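Local coordinates for protein FI20010p1 (Drosophila melanogaster, PDB 7CFB) that probably serves, as the Tudor-domain protein Krimper, in assembling the piRNA amplification complex that supports gene silencing, at residues 144-147 / 148-151; 77-81 / 82-86; 43-47 / 48-52. All coordinates share one frame; numbering follows the deposited sequence.

Contact 1: 144-147 / 148-151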
loop_
_atom_site.group_PDB
_atom_site.type_symbol
_atom_site.label_atom_id
_atom_site.label_comp_id
_atom_site.label_asym_id
_atom_site.label_seq_id
_atom_site.Cartn_x
_atom_site.Cartn_y
_atom_site.Cartn_z
ATOM N N LYS A 144 4.642 -2.520 -15.606
ATOM C CA LYS A 144 4.209 -3.920 -15.478
ATOM C C LYS A 144 5.136 -4.615 -14.486
ATOM O O LYS A 144 6.305 -4.364 -14.489
ATOM C CB LYS A 144 4.296 -4.618 -16.828
ATOM C CG LYS A 144 3.731 -6.026 -16.842
ATOM C CD LYS A 144 4.507 -6.947 -17.726
ATOM C CE LYS A 144 3.732 -7.342 -18.952
ATOM N NZ LYS A 144 2.811 -8.458 -18.645
ATOM N N LEU A 145 4.578 -5.395 -13.593
ATOM C CA LEU A 145 5.443 -6.108 -12.653
ATOM C C LEU A 145 5.712 -7.489 -13.226
ATOM O O LEU A 145 4.881 -7.995 -13.905
ATOM C CB LEU A 145 4.712 -6.284 -11.332
ATOM C CG LEU A 145 4.533 -5.039 -10.488
ATOM C CD1 LEU A 145 3.446 -5.292 -9.480
ATOM C CD2 LEU A 145 5.818 -4.681 -9.800
ATOM N N PRO A 146 6.861 -8.109 -12.942
ATOM C CA PRO A 146 7.077 -9.486 -13.303
ATOM C C PRO A 146 6.061 -10.299 -12.482
ATOM O O PRO A 146 5.848 -10.032 -11.339
ATOM C CB PRO A 146 8.525 -9.770 -12.921
ATOM C CG PRO A 146 8.874 -8.681 -11.977
ATOM C CD PRO A 146 8.033 -7.498 -12.376
ATOM N N ASP A 147 5.622 -11.404 -13.049
ATOM C CA ASP A 147 4.522 -12.219 -12.499
ATOM C C ASP A 147 4.743 -12.618 -11.041
ATOM O O ASP A 147 3.790 -12.572 -10.308
ATOM C CB ASP A 147 4.303 -13.430 -13.387
ATOM C CG ASP A 147 3.004 -14.135 -13.108
ATOM O OD1 ASP A 147 2.010 -13.774 -13.701
ATOM O OD2 ASP A 147 3.034 -15.038 -12.318
ATOM N N ASP A 148 5.953 -12.951 -10.634
ATOM C CA ASP A 148 6.160 -13.321 -9.223
ATOM C C ASP A 148 5.826 -12.137 -8.313
ATOM O O ASP A 148 5.222 -12.364 -7.299
ATOM C CB ASP A 148 7.548 -13.920 -9.001
ATOM C CG ASP A 148 8.690 -12.935 -9.109
ATOM O OD1 ASP A 148 8.856 -12.379 -10.168
ATOM O OD2 ASP A 148 9.317 -12.685 -8.121
ATOM N N ILE A 149 6.231 -10.925 -8.670
ATOM C CA ILE A 149 5.985 -9.725 -7.828
ATOM C C ILE A 149 4.496 -9.407 -7.834
ATOM O O ILE A 149 3.957 -9.109 -6.821
ATOM C CB ILE A 149 6.862 -8.559 -8.302
ATOM C CG1 ILE A 149 8.274 -9.056 -8.597
ATOM C CG2 ILE A 149 6.848 -7.450 -7.271
ATOM C CD1 ILE A 149 9.353 -8.090 -8.310
ATOM N N LYS A 150 3.893 -9.548 -8.989
ATOM C CA LYS A 150 2.476 -9.233 -9.173
ATOM C C LYS A 150 1.653 -10.122 -8.235
ATOM O O LYS A 150 0.743 -9.616 -7.637
ATOM C CB LYS A 150 2.155 -9.436 -10.650
ATOM C CG LYS A 150 0.708 -9.254 -11.059
ATOM C CD LYS A 150 0.530 -8.932 -12.507
ATOM C CE LYS A 150 -0.352 -9.933 -13.208
ATOM N NZ LYS A 150 -0.969 -9.382 -14.430
ATOM N N ARG A 151 2.040 -11.385 -8.091
ATOM C CA ARG A 151 1.290 -12.416 -7.330
ATOM C C ARG A 151 1.570 -12.391 -5.829
ATOM O O ARG A 151 0.917 -13.117 -5.146
ATOM C CB ARG A 151 1.543 -13.798 -7.929
ATOM C CG ARG A 151 0.802 -14.054 -9.227
ATOM C CD ARG A 151 1.261 -15.335 -9.874
ATOM N NE ARG A 151 0.656 -15.583 -11.152
ATOM C CZ ARG A 151 -0.517 -16.129 -11.330
ATOM N NH1 ARG A 151 -1.241 -16.484 -10.290
ATOM N NH2 ARG A 151 -0.979 -16.302 -12.544
#
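Two backbone amides converge on the carbonyl oxygen of Pro146, the N-cap residue of the short helix 147-150. Lys150 N makes the straighter bond, 3.1 Å to Pro146 O with an N-H...O angle of 162°, while Ile149 N lies 2.8 Å from Pro146 O but its bond is bent and weak. One residue on, Arg151 N repeats the helical pattern on Asp147 O. The same pair is joined again by side chains: Asp147 OD2 accepts from Arg151 NE at 2.7 Å in a salt bridge, met on the syn side of the carboxylate and within the guanidinium plane, although the two flat groups are turned 47° apart. With Asp147 CG anti to the backbone N (chi1 -166°), the carboxylate swings over to the arginine, whose chain runs extended from CG to NE. On the buried side, Pro146 CG presses on Ile149 CG1 at 3.5 Å, closer than two carbons normally pack, and Ile149 CD1 also borders this corner of the proline ring. The other branch, Ile149 CG2, meets Leu145 CD2 at 3.9 Å, the two side chains crossing at about a right angle. Ile149 also packs on Ile76 and Val79 of helix 74-80, so an alanine here would probably leave Pro146 CG and Leu145 CD2 without their apolar partner and open a gap against that helix. Asp148, by contrast, turns its carboxylate to Arg75, also of helix 74-80, in a salt bridge. The arrangement is that of a single helical turn with a proline at its N-cap position and an i to i+4 salt bridge along its outer side, following strand 142-144 within the Krimper first Tudor domain.

Contact 2: 77-81 / 82-86; sequences KKVLQ and RQLPL
Leu84 lies obliquely across the side chain of Lys78, with Leu84 CG 3.8 Å from Lys78 CB and the CD2 branch alongside the lysine's CD. Its other methyl, CD1, reaches Val79 CG2 at 4.1 Å, leucine and valine set nearly perpendicular. Val79 has its CG1 anti to the backbone N (chi1 163°), which sends that methyl to Leu86 CD1, 3.9 Å away, again crosswise, while CG2 is left for Leu84. Gln83 runs athwart Lys78, its OE1 resting near Lys78 CG. The backbone turn behind this is a Schellman motif: Arg82, at positive phi (61°), is the C-prime residue, Gln83 N donates to Lys78 O at 2.9 Å, and Arg82 N donates to Val79 O at 3.1 Å from above the carbonyl plane. A water donates to both Val79 O and Leu84 O, bridging helix end and departing chain. Lys78 NZ forms a salt bridge with Asp74, and Arg82 NH1 a hydrogen bond with Asn107. The chemistry is divided: backbone amides take up the carbonyls of Lys78 and Val79, the latter shared with water, while the methyls of Leu84 and Leu86 pack on Val79 and, for Leu84, on the aliphatic stem of Lys78.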
loop_
_atom_site.group_PDB
_atom_site.type_symbol
_atom_site.label_atom_id
_atom_site.label_comp_id
_atom_site.label_asym_id
_atom_site.label_seq_id
_atom_site.Cartn_x
_atom_site.Cartn_y
_atom_site.Cartn_z
ATOM N N LYS A 77 10.303 -5.029 -2.196
ATOM C CA LYS A 77 11.269 -4.053 -1.644
ATOM C C LYS A 77 12.251 -3.632 -2.739
ATOM O O LYS A 77 12.520 -2.474 -2.849
ATOM C CB LYS A 77 11.995 -4.673 -0.456
ATOM C CG LYS A 77 11.114 -5.124 0.693
ATOM C CD LYS A 77 11.907 -5.439 1.921
ATOM C CE LYS A 77 11.527 -6.736 2.593
ATOM N NZ LYS A 77 12.007 -6.795 3.987
ATOM N N LYS A 78 12.718 -4.577 -3.543
ATOM C CA LYS A 78 13.665 -4.281 -4.641
ATOM C C LYS A 78 13.011 -3.352 -5.662
ATOM O O LYS A 78 13.682 -2.479 -6.136
ATOM C CB LYS A 78 14.148 -5.566 -5.301
ATOM C CG LYS A 78 15.271 -6.293 -4.598
ATOM C CD LYS A 78 15.789 -7.416 -5.460
ATOM C CE LYS A 78 16.578 -8.478 -4.728
ATOM N NZ LYS A 78 17.380 -7.924 -3.617
ATOM N N VAL A 79 11.755 -3.581 -6.012
ATOM C CA VAL A 79 11.039 -2.680 -6.959
ATOM C C VAL A 79 10.887 -1.298 -6.325
ATOM O O VAL A 79 11.116 -0.325 -6.984
ATOM C CB VAL A 79 9.662 -3.238 -7.329
ATOM C CG1 VAL A 79 8.764 -2.174 -7.933
ATOM C CG2 VAL A 79 9.781 -4.426 -8.247
ATOM N N LEU A 80 10.556 -1.264 -5.048
ATOM C CA LEU A 80 10.295 0.015 -4.367
ATOM C C LEU A 80 11.536 0.904 -4.372
ATOM O O LEU A 80 11.408 2.035 -4.691
ATOM C CB LEU A 80 9.786 -0.252 -2.956
ATOM C CG LEU A 80 9.108 0.945 -2.321
ATOM C CD1 LEU A 80 7.898 0.532 -1.518
ATOM C CD2 LEU A 80 10.082 1.724 -1.473
ATOM N N GLN A 81 12.707 0.325 -4.178
ATOM C CA GLN A 81 13.983 1.080 -4.103
ATOM C C GLN A 81 14.646 1.219 -5.481
ATOM O O GLN A 81 15.814 1.534 -5.529
ATOM C CB GLN A 81 14.856 0.485 -3.015
ATOM C CG GLN A 81 14.284 0.716 -1.639
ATOM C CD GLN A 81 15.044 -0.058 -0.604
ATOM O OE1 GLN A 81 15.803 0.496 0.161
ATOM N NE2 GLN A 81 14.848 -1.358 -0.586
ATOM N N ARG A 82 13.919 0.895 -6.543
ATOM C CA ARG A 82 14.356 1.029 -7.947
ATOM C C ARG A 82 15.596 0.179 -8.208
ATOM O O ARG A 82 16.434 0.622 -8.932
ATOM C CB ARG A 82 14.536 2.506 -8.308
ATOM C CG ARG A 82 13.242 3.297 -8.293
ATOM C CD ARG A 82 13.194 4.464 -9.243
ATOM N NE ARG A 82 12.966 4.037 -10.597
ATOM C CZ ARG A 82 12.976 4.834 -11.643
ATOM N NH1 ARG A 82 13.192 6.120 -11.488
ATOM N NH2 ARG A 82 12.740 4.348 -12.839
ATOM N N GLN A 83 15.666 -1.000 -7.603
ATOM C CA GLN A 83 16.787 -1.940 -7.778
ATOM C C GLN A 83 16.467 -2.926 -8.904
ATOM O O GLN A 83 17.304 -3.742 -9.167
ATOM C CB GLN A 83 17.119 -2.629 -6.456
ATOM C CG GLN A 83 17.617 -1.680 -5.385
ATOM C CD GLN A 83 17.737 -2.327 -4.031
ATOM O OE1 GLN A 83 17.365 -3.464 -3.828
ATOM N NE2 GLN A 83 18.235 -1.587 -3.069
ATOM N N LEU A 84 15.268 -2.876 -9.484
ATOM C CA LEU A 84 14.904 -3.761 -10.621
ATOM C C LEU A 84 14.283 -2.946 -11.743
ATOM O O LEU A 84 13.402 -2.194 -11.476
ATOM C CB LEU A 84 13.892 -4.828 -10.213
ATOM C CG LEU A 84 14.257 -5.811 -9.113
ATOM C CD1 LEU A 84 13.112 -6.770 -8.921
ATOM C CD2 LEU A 84 15.501 -6.592 -9.455
ATOM N N PRO A 85 14.726 -3.078 -13.001
ATOM C CA PRO A 85 14.081 -2.393 -14.095
ATOM C C PRO A 85 12.707 -3.011 -14.375
ATOM O O PRO A 85 12.540 -4.158 -14.165
ATOM C CB PRO A 85 15.030 -2.613 -15.272
ATOM C CG PRO A 85 15.794 -3.823 -14.902
ATOM C CD PRO A 85 15.890 -3.819 -13.401
ATOM N N LEU A 86 11.774 -2.204 -14.853
ATOM C CA LEU A 86 10.413 -2.677 -15.171
ATOM C C LEU A 86 10.002 -2.133 -16.532
ATOM O O LEU A 86 10.490 -1.133 -16.923
ATOM C CB LEU A 86 9.441 -2.169 -14.107
ATOM C CG LEU A 86 9.592 -2.706 -12.693
ATOM C CD1 LEU A 86 8.604 -2.016 -11.787
ATOM C CD2 LEU A 86 9.352 -4.193 -12.660
HETATM O O HOH W 1 12.196 -0.802 -9.607
#

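Contact 3: 43-47 / 48-52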
loop_
_atom_site.group_PDB
_atom_site.type_symbol
_atom_site.label_atom_id
_atom_site.label_comp_id
_atom_site.label_asym_id
_atom_site.label_seq_id
_atom_site.Cartn_x
_atom_site.Cartn_y
_atom_site.Cartn_z
ATOM N N ALA A 43 0.357 -14.205 9.033
ATOM C CA ALA A 43 1.408 -13.353 9.629
ATOM C C ALA A 43 0.967 -12.687 10.948
ATOM O O ALA A 43 1.813 -12.189 11.633
ATOM C CB ALA A 43 1.850 -12.348 8.606
ATOM N N PHE A 44 -0.320 -12.645 11.260
ATOM C CA PHE A 44 -0.798 -11.994 12.500
ATOM C C PHE A 44 -1.651 -12.960 13.329
ATOM O O PHE A 44 -2.841 -12.841 13.360
ATOM C CB PHE A 44 -1.524 -10.708 12.130
ATOM C CG PHE A 44 -0.677 -9.729 11.374
ATOM C CD1 PHE A 44 -0.568 -9.805 10.009
ATOM C CD2 PHE A 44 0.036 -8.757 12.029
ATOM C CE1 PHE A 44 0.197 -8.898 9.311
ATOM C CE2 PHE A 44 0.810 -7.857 11.330
ATOM C CZ PHE A 44 0.889 -7.932 9.973
ATOM N N PRO A 45 -1.015 -13.923 13.996
ATOM C CA PRO A 45 -1.721 -14.866 14.793
ATOM C C PRO A 45 -2.372 -14.210 16.005
ATOM O O PRO A 45 -1.761 -13.503 16.701
ATOM C CB PRO A 45 -0.676 -15.858 15.295
ATOM C CG PRO A 45 0.596 -15.491 14.619
ATOM C CD PRO A 45 0.397 -14.141 13.989
ATOM N N GLU A 46 -3.591 -14.636 16.274
ATOM C CA GLU A 46 -4.388 -14.190 17.439
ATOM C C GLU A 46 -3.694 -14.622 18.738
ATOM O O GLU A 46 -3.074 -15.657 18.749
ATOM C CB GLU A 46 -5.741 -14.899 17.437
ATOM C CG GLU A 46 -6.832 -14.214 16.665
ATOM C CD GLU A 46 -8.174 -14.912 16.629
ATOM O OE1 GLU A 46 -9.089 -14.356 16.062
ATOM O OE2 GLU A 46 -8.270 -16.020 17.144
ATOM N N ASN A 47 -3.882 -13.839 19.788
ATOM C CA ASN A 47 -3.367 -14.065 21.161
ATOM C C ASN A 47 -1.851 -14.062 21.190
ATOM O O ASN A 47 -1.296 -14.816 21.913
ATOM C CB ASN A 47 -3.988 -15.310 21.784
ATOM C CG ASN A 47 -5.489 -15.193 21.826
ATOM O OD1 ASN A 47 -6.019 -14.245 22.367
ATOM N ND2 ASN A 47 -6.166 -16.129 21.212
ATOM N N THR A 48 -1.255 -13.181 20.418
ATOM C CA THR A 48 0.210 -13.121 20.294
ATOM C C THR A 48 0.644 -11.661 20.134
ATOM O O THR A 48 -0.188 -10.851 19.811
ATOM C CB THR A 48 0.511 -14.021 19.099
ATOM O OG1 THR A 48 1.043 -15.285 19.463
ATOM C CG2 THR A 48 1.203 -13.351 17.945
ATOM N N ILE A 49 1.902 -11.359 20.405
ATOM C CA ILE A 49 2.419 -9.998 20.137
ATOM C C ILE A 49 3.292 -10.127 18.895
ATOM O O ILE A 49 4.133 -10.978 18.901
ATOM C CB ILE A 49 3.215 -9.446 21.323
ATOM C CG1 ILE A 49 2.401 -9.452 22.611
ATOM C CG2 ILE A 49 3.741 -8.067 21.013
ATOM C CD1 ILE A 49 3.186 -9.052 23.793
ATOM N N VAL A 50 3.072 -9.294 17.891
ATOM C CA VAL A 50 3.859 -9.378 16.636
ATOM C C VAL A 50 4.476 -8.022 16.301
ATOM O O VAL A 50 3.919 -7.001 16.671
ATOM C CB VAL A 50 3.021 -9.927 15.468
ATOM C CG1 VAL A 50 1.837 -10.744 15.929
ATOM C CG2 VAL A 50 2.556 -8.837 14.542
ATOM N N THR A 51 5.610 -8.065 15.623
ATOM C CA THR A 51 6.321 -6.877 15.134
ATOM C C THR A 51 5.870 -6.617 13.696
ATOM O O THR A 51 5.890 -7.537 12.880
ATOM C CB THR A 51 7.831 -7.091 15.212
ATOM O OG1 THR A 51 8.132 -7.536 16.526
ATOM C CG2 THR A 51 8.616 -5.837 14.913
ATOM N N ALA A 52 5.407 -5.404 13.440
ATOM C CA ALA A 52 4.965 -5.006 12.097
ATOM C C ALA A 52 5.159 -3.507 11.925
ATOM O O ALA A 52 5.215 -2.808 12.887
ATOM C CB ALA A 52 3.533 -5.369 11.897
#
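Phe44 meets two strand residues through CD2 and CE2 of its ring: CD2 is 3.6 Å from Val50 CG2, and CE2 is 3.7 Å from Ala52 CB. The alanine methyl comes in at the ring edge, in its plane, whereas the valine methyl approaches obliquely, the two side chains of Phe44 and Val50 lying crosswise. Phe44 CG is anti to its carbonyl carbon (chi1 -59°), which directs the ring along strand 49-57 so that it spans the alternate residues facing it. Pro45 continues the apolar strip, its CD lying 4.2 Å from Val50 CG1 and its ring slanting across Thr48 CG2. That threonine methyl also sits 3.2 Å from Pro45 O, a close approach between a carbon and a carbonyl oxygen. Thr48 OG1 donates to Asn47 O, but at 3.4 Å the bond is weak.

The reversal that brings these groups together passes through Asn47, whose positive phi (63°) helps swing the chain round; the directions 44 to 47 and 48 to 52 end up 150° apart. Around this shell, Val66 of strand 64-67 touches both Phe44 and Ala52, while Val50 also packs on Ile179 and Val181 of strand 176-184. Backbone hydrogen bonds also link Asn47, Thr48, Val50 and Ala52 to that strand. Asn184 fixes the loop itself, its ND2 bonded to Phe44 O and its backbone N to Glu46 OE1. Strands 49-57 and 176-184 are the end strands, paired with each other, of the five-stranded mixed sheet, probably the nuclease-like part of the extended Tudor unit. Cohesion directly between loop and strand is therefore mainly apolar, whereas most of the polar links of this chain reversal come from strand 176-184, including Asn184 at its end.

How the contacts relate
Along the chain the order is contact 3, contact 2, contact 1, each closing before the next opens. Contacts 1 and 2 adjoin, their centres about 12 Å apart, and both fall within the Krimper first Tudor domain range; Ile149 meets Val79 and Leu84, and Pro146 meets Leu86. They border one antiparallel sheet, since the loop of contact 2 leads into strand 87-89 and contact 1 follows its partner, strand 142-144. Contact 3 stands apart, centred about 27 and 28 Å from contacts 1 and 2, on strand 49-57 of the other, mixed sheet. The three thus sample both sheets of eTud1: helix 147-150 and the end of helix 74-80 packed beside one, a strand entry in the other.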